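Long-range contact in type III secretion system effector protein ExoU (Pseudomonas fluorescens, PDB 4QMK), which probably acts as a patatin-like phospholipase effector that a C-terminal domain directs to the host plasma membrane by binding phosphatidylinositol 4,5-bisphosphate: residues T246-V258 with I577-G589. Residues are numbered along the deposited sequence; the frame is centred on the assembly and turned at random.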
loop_
_atom_site.group_PDB
_atom_site.type_symbol
_atom_site.label_atom_id
_atom_site.label_comp_id
_atom_site.label_asym_id
_atom_site.label_seq_id
_atom_site.Cartn_x
_atom_site.Cartn_y
_atom_site.Cartn_z
ATOM N N THR A 246 -13.822 -1.938 14.406
ATOM C CA THR A 246 -13.666 -3.348 14.698
ATOM C C THR A 246 -14.910 -4.136 14.474
ATOM O O THR A 246 -15.995 -3.599 14.454
ATOM C CB THR A 246 -13.278 -3.474 16.173
ATOM O OG1 THR A 246 -12.016 -2.817 16.346
ATOM C CG2 THR A 246 -13.119 -4.899 16.578
ATOM N N GLY A 247 -14.766 -5.427 14.306
ATOM C CA GLY A 247 -15.936 -6.276 14.225
ATOM C C GLY A 247 -15.648 -7.720 14.111
ATOM O O GLY A 247 -14.521 -8.110 13.846
ATOM N N THR A 248 -16.677 -8.517 14.244
ATOM C CA THR A 248 -16.483 -9.945 14.218
ATOM C C THR A 248 -17.393 -10.607 13.232
ATOM O O THR A 248 -18.588 -10.476 13.327
ATOM C CB THR A 248 -16.786 -10.515 15.592
ATOM O OG1 THR A 248 -15.966 -9.832 16.556
ATOM C CG2 THR A 248 -16.518 -12.008 15.621
ATOM N N GLY A 249 -16.825 -11.345 12.307
ATOM C CA GLY A 249 -17.592 -12.018 11.308
ATOM C C GLY A 249 -17.421 -13.498 11.417
ATOM O O GLY A 249 -16.565 -13.973 12.123
ATOM N N MET A 250 -18.260 -14.227 10.694
ATOM C CA MET A 250 -18.169 -15.670 10.603
ATOM C C MET A 250 -17.706 -16.052 9.200
ATOM O O MET A 250 -18.357 -15.760 8.220
ATOM C CB MET A 250 -19.503 -16.301 10.952
ATOM C CG MET A 250 -19.657 -16.589 12.437
ATOM S SD MET A 250 -18.801 -18.113 12.937
ATOM C CE MET A 250 -19.045 -17.963 14.679
ATOM N N PHE A 251 -16.602 -16.783 9.111
ATOM C CA PHE A 251 -16.009 -17.113 7.856
ATOM C C PHE A 251 -15.636 -18.564 7.902
ATOM O O PHE A 251 -14.760 -18.944 8.672
ATOM C CB PHE A 251 -14.762 -16.275 7.674
ATOM C CG PHE A 251 -15.008 -14.766 7.620
ATOM C CD1 PHE A 251 -15.346 -14.136 6.428
ATOM C CD2 PHE A 251 -14.791 -13.985 8.724
ATOM C CE1 PHE A 251 -15.514 -12.771 6.360
ATOM C CE2 PHE A 251 -14.964 -12.618 8.671
ATOM C CZ PHE A 251 -15.329 -12.010 7.491
ATOM N N ASP A 252 -16.287 -19.388 7.080
ATOM C CA ASP A 252 -15.980 -20.814 6.992
ATOM C C ASP A 252 -16.133 -21.524 8.346
ATOM O O ASP A 252 -15.322 -22.397 8.706
ATOM C CB ASP A 252 -14.560 -21.017 6.408
ATOM C CG ASP A 252 -14.196 -22.493 6.216
ATOM O OD1 ASP A 252 -15.010 -23.238 5.640
ATOM O OD2 ASP A 252 -13.092 -22.902 6.644
ATOM N N GLY A 253 -17.159 -21.130 9.101
ATOM C CA GLY A 253 -17.465 -21.747 10.389
ATOM C C GLY A 253 -16.697 -21.246 11.605
ATOM O O GLY A 253 -16.943 -21.716 12.721
ATOM N N ARG A 254 -15.799 -20.266 11.418
ATOM C CA ARG A 254 -14.997 -19.727 12.519
ATOM C C ARG A 254 -15.157 -18.190 12.588
ATOM O O ARG A 254 -15.097 -17.526 11.577
ATOM C CB ARG A 254 -13.526 -20.090 12.299
ATOM C CG ARG A 254 -13.292 -21.575 12.307
ATOM C CD ARG A 254 -12.136 -22.063 11.430
ATOM N NE ARG A 254 -10.813 -21.921 12.039
ATOM C CZ ARG A 254 -10.179 -22.888 12.702
ATOM N NH1 ARG A 254 -10.733 -24.093 12.866
ATOM N NH2 ARG A 254 -8.977 -22.645 13.201
ATOM N N PRO A 255 -15.307 -17.641 13.789
ATOM C CA PRO A 255 -15.280 -16.211 13.927
ATOM C C PRO A 255 -13.896 -15.624 13.713
ATOM O O PRO A 255 -12.888 -16.242 14.123
ATOM C CB PRO A 255 -15.705 -15.984 15.386
ATOM C CG PRO A 255 -15.276 -17.225 16.089
ATOM C CD PRO A 255 -15.437 -18.329 15.084
ATOM N N GLN A 256 -13.869 -14.440 13.088
ATOM C CA GLN A 256 -12.641 -13.654 12.870
ATOM C C GLN A 256 -12.824 -12.234 13.312
ATOM O O GLN A 256 -13.784 -11.626 12.945
ATOM C CB GLN A 256 -12.243 -13.575 11.395
ATOM C CG GLN A 256 -11.791 -14.869 10.798
ATOM C CD GLN A 256 -10.307 -15.176 10.938
ATOM O OE1 GLN A 256 -9.835 -16.036 10.248
ATOM N NE2 GLN A 256 -9.570 -14.441 11.770
ATOM N N LEU A 257 -11.884 -11.727 14.091
ATOM C CA LEU A 257 -11.864 -10.335 14.432
ATOM C C LEU A 257 -11.340 -9.565 13.240
ATOM O O LEU A 257 -10.224 -9.806 12.771
ATOM C CB LEU A 257 -10.888 -9.991 15.531
ATOM C CG LEU A 257 -11.146 -9.917 17.019
ATOM C CD1 LEU A 257 -12.534 -9.349 17.245
ATOM C CD2 LEU A 257 -10.952 -11.208 17.760
ATOM N N VAL A 258 -12.133 -8.628 12.762
ATOM C CA VAL A 258 -11.704 -7.756 11.704
ATOM C C VAL A 258 -11.307 -6.435 12.364
ATOM O O VAL A 258 -11.998 -5.966 13.261
ATOM C CB VAL A 258 -12.834 -7.550 10.729
ATOM C CG1 VAL A 258 -12.431 -6.644 9.598
ATOM C CG2 VAL A 258 -13.282 -8.881 10.207
ATOM N N ILE A 577 -2.529 -14.697 19.113
ATOM C CA ILE A 577 -3.749 -14.888 19.872
ATOM C C ILE A 577 -4.955 -14.473 19.114
ATOM O O ILE A 577 -5.884 -15.202 18.970
ATOM C CB ILE A 577 -3.698 -14.125 21.197
ATOM C CG1 ILE A 577 -2.749 -14.883 22.162
ATOM C CG2 ILE A 577 -5.069 -14.050 21.834
ATOM C CD1 ILE A 577 -2.408 -14.172 23.462
ATOM N N ARG A 578 -4.902 -13.296 18.568
ATOM C CA ARG A 578 -6.060 -12.701 17.887
ATOM C C ARG A 578 -6.359 -13.398 16.572
ATOM O O ARG A 578 -7.478 -13.601 16.232
ATOM C CB ARG A 578 -5.700 -11.232 17.613
ATOM C CG ARG A 578 -6.849 -10.416 17.116
ATOM C CD ARG A 578 -6.504 -9.642 15.874
ATOM N NE ARG A 578 -5.617 -8.532 16.118
ATOM C CZ ARG A 578 -4.912 -7.958 15.161
ATOM N NH1 ARG A 578 -5.019 -8.374 13.915
ATOM N NH2 ARG A 578 -4.101 -6.970 15.448
ATOM N N GLU A 579 -5.323 -13.809 15.875
ATOM C CA GLU A 579 -5.415 -14.281 14.515
ATOM C C GLU A 579 -5.411 -15.826 14.353
ATOM O O GLU A 579 -5.851 -16.353 13.362
ATOM C CB GLU A 579 -4.212 -13.685 13.776
ATOM C CG GLU A 579 -4.438 -13.248 12.344
ATOM C CD GLU A 579 -5.440 -12.093 12.207
ATOM O OE1 GLU A 579 -6.258 -12.164 11.255
ATOM O OE2 GLU A 579 -5.436 -11.174 13.057
ATOM N N VAL A 580 -4.939 -16.543 15.352
ATOM C CA VAL A 580 -4.882 -17.973 15.274
ATOM C C VAL A 580 -5.683 -18.659 16.392
ATOM O O VAL A 580 -6.511 -19.553 16.136
ATOM C CB VAL A 580 -3.442 -18.454 15.356
ATOM C CG1 VAL A 580 -3.425 -19.967 15.316
ATOM C CG2 VAL A 580 -2.632 -17.905 14.215
ATOM N N ILE A 581 -5.505 -18.215 17.619
ATOM C CA ILE A 581 -6.233 -18.831 18.695
ATOM C C ILE A 581 -7.702 -18.484 18.729
ATOM O O ILE A 581 -8.554 -19.396 18.774
ATOM C CB ILE A 581 -5.594 -18.533 20.007
ATOM C CG1 ILE A 581 -4.237 -19.248 20.059
ATOM C CG2 ILE A 581 -6.463 -19.074 21.107
ATOM C CD1 ILE A 581 -3.416 -18.890 21.276
ATOM N N TYR A 582 -8.002 -17.185 18.669
ATOM C CA TYR A 582 -9.354 -16.695 18.738
ATOM C C TYR A 582 -10.352 -17.511 17.856
ATOM O O TYR A 582 -11.277 -18.066 18.365
ATOM C CB TYR A 582 -9.397 -15.218 18.416
ATOM C CG TYR A 582 -10.813 -14.665 18.393
ATOM C CD1 TYR A 582 -11.510 -14.421 19.582
ATOM C CD2 TYR A 582 -11.491 -14.479 17.201
ATOM C CE1 TYR A 582 -12.836 -13.970 19.569
ATOM C CE2 TYR A 582 -12.815 -14.033 17.185
ATOM C CZ TYR A 582 -13.468 -13.766 18.375
ATOM O OH TYR A 582 -14.745 -13.300 18.381
ATOM N N PRO A 583 -10.112 -17.621 16.564
ATOM C CA PRO A 583 -10.988 -18.406 15.714
ATOM C C PRO A 583 -11.162 -19.865 16.075
ATOM O O PRO A 583 -12.276 -20.364 15.856
ATOM C CB PRO A 583 -10.352 -18.325 14.355
ATOM C CG PRO A 583 -9.587 -17.091 14.401
ATOM C CD PRO A 583 -9.091 -16.942 15.787
ATOM N N SER A 584 -10.112 -20.546 16.574
ATOM C CA SER A 584 -10.236 -21.960 16.954
ATOM C C SER A 584 -10.997 -22.071 18.249
ATOM O O SER A 584 -11.861 -22.925 18.420
ATOM C CB SER A 584 -8.882 -22.588 17.269
ATOM O OG SER A 584 -8.286 -23.290 16.195
ATOM N N LEU A 585 -10.634 -21.205 19.184
ATOM C CA LEU A 585 -11.174 -21.268 20.529
ATOM C C LEU A 585 -12.645 -21.032 20.532
ATOM O O LEU A 585 -13.351 -21.720 21.220
ATOM C CB LEU A 585 -10.430 -20.256 21.406
ATOM C CG LEU A 585 -10.761 -20.165 22.899
ATOM C CD1 LEU A 585 -10.651 -21.498 23.571
ATOM C CD2 LEU A 585 -9.825 -19.168 23.582
ATOM N N TYR A 586 -13.117 -20.088 19.718
ATOM C CA TYR A 586 -14.543 -19.788 19.645
ATOM C C TYR A 586 -15.259 -20.468 18.496
ATOM O O TYR A 586 -16.332 -20.087 18.127
ATOM C CB TYR A 586 -14.739 -18.286 19.578
ATOM C CG TYR A 586 -14.309 -17.697 20.872
ATOM C CD1 TYR A 586 -15.093 -17.792 22.005
ATOM C CD2 TYR A 586 -13.081 -17.138 20.994
ATOM C CE1 TYR A 586 -14.666 -17.279 23.217
ATOM C CE2 TYR A 586 -12.645 -16.617 22.196
ATOM C CZ TYR A 586 -13.456 -16.684 23.295
ATOM O OH TYR A 586 -12.989 -16.165 24.479
ATOM N N ARG A 587 -14.639 -21.471 17.926
ATOM C CA ARG A 587 -15.252 -22.231 16.872
ATOM C C ARG A 587 -16.390 -23.064 17.531
ATOM O O ARG A 587 -16.113 -23.846 18.464
ATOM C CB ARG A 587 -14.208 -23.188 16.282
ATOM C CG ARG A 587 -14.509 -23.696 14.885
ATOM C CD ARG A 587 -13.983 -25.110 14.640
ATOM N NE ARG A 587 -15.093 -26.012 14.867
ATOM C CZ ARG A 587 -15.003 -27.275 15.247
ATOM N NH1 ARG A 587 -13.819 -27.837 15.523
ATOM N NH2 ARG A 587 -16.129 -27.968 15.385
ATOM N N PRO A 588 -17.646 -22.885 17.083
ATOM C CA PRO A 588 -18.785 -23.728 17.536
ATOM C C PRO A 588 -18.491 -25.222 17.408
ATOM O O PRO A 588 -18.114 -25.684 16.329
ATOM C CB PRO A 588 -19.907 -23.356 16.566
ATOM C CG PRO A 588 -19.588 -21.978 16.141
ATOM C CD PRO A 588 -18.088 -21.814 16.183
ATOM N N GLY A 589 -18.593 -25.951 18.521
ATOM C CA GLY A 589 -18.319 -27.409 18.533
ATOM C C GLY A 589 -16.896 -27.863 18.884
ATOM O O GLY A 589 -16.620 -29.050 18.976
HETATM O O HOH W 1 -6.872 -20.640 13.688
HETATM O O HOH W 2 -9.527 -13.418 14.352
HETATM O O HOH W 3 -8.733 -11.705 10.900
#
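A near-trans chi1 (177°) swings the phenol of Tyr582 off the helix toward strand 254-258, where CD2 of Leu257 sits over the centre of one ring face, 3.3 Å from the centroid, in a CH-pi contact. The same torsion carries OH to the neighbouring strand, 3.5 Å from CG2 of Thr248, which meets the ring at its edge. CG of Arg254 lies beside the backbone N (chi1 -63°), and the aliphatic part runs past Pro583 O; the bend at chi3 turns the guanidinium to Ser584, though this side chain is poorly ordered. There NH2 makes a weak hydrogen bond to OG (3.1 Å, 121° at the hydrogen). Thr640 accompanies this pair, hydrogen-bonded to both side chains. The two strands form a beta-hairpin, closed by a type I' turn at Phe251-Arg254, at the margin of the mixed sheet of the patatin-like domain, and it lies against the last turns of helix 555-585, in the C-terminal part of the chain that probably carries the membrane-localization function. Pro583 kinks that helix and packs on the hairpin: its CA makes a C-H...O contact with Pro255 O (3.3 Å), and CG rests 3.7 Å from Gln256 NE2. Between strand and helix, water 2 accepts from Leu257 N (2.9 Å) and donates to Arg578 O, whereas water 3 donates to both Leu257 O and Glu579 OE1. Arg157 hydrogen-bonds Gln256 OE1.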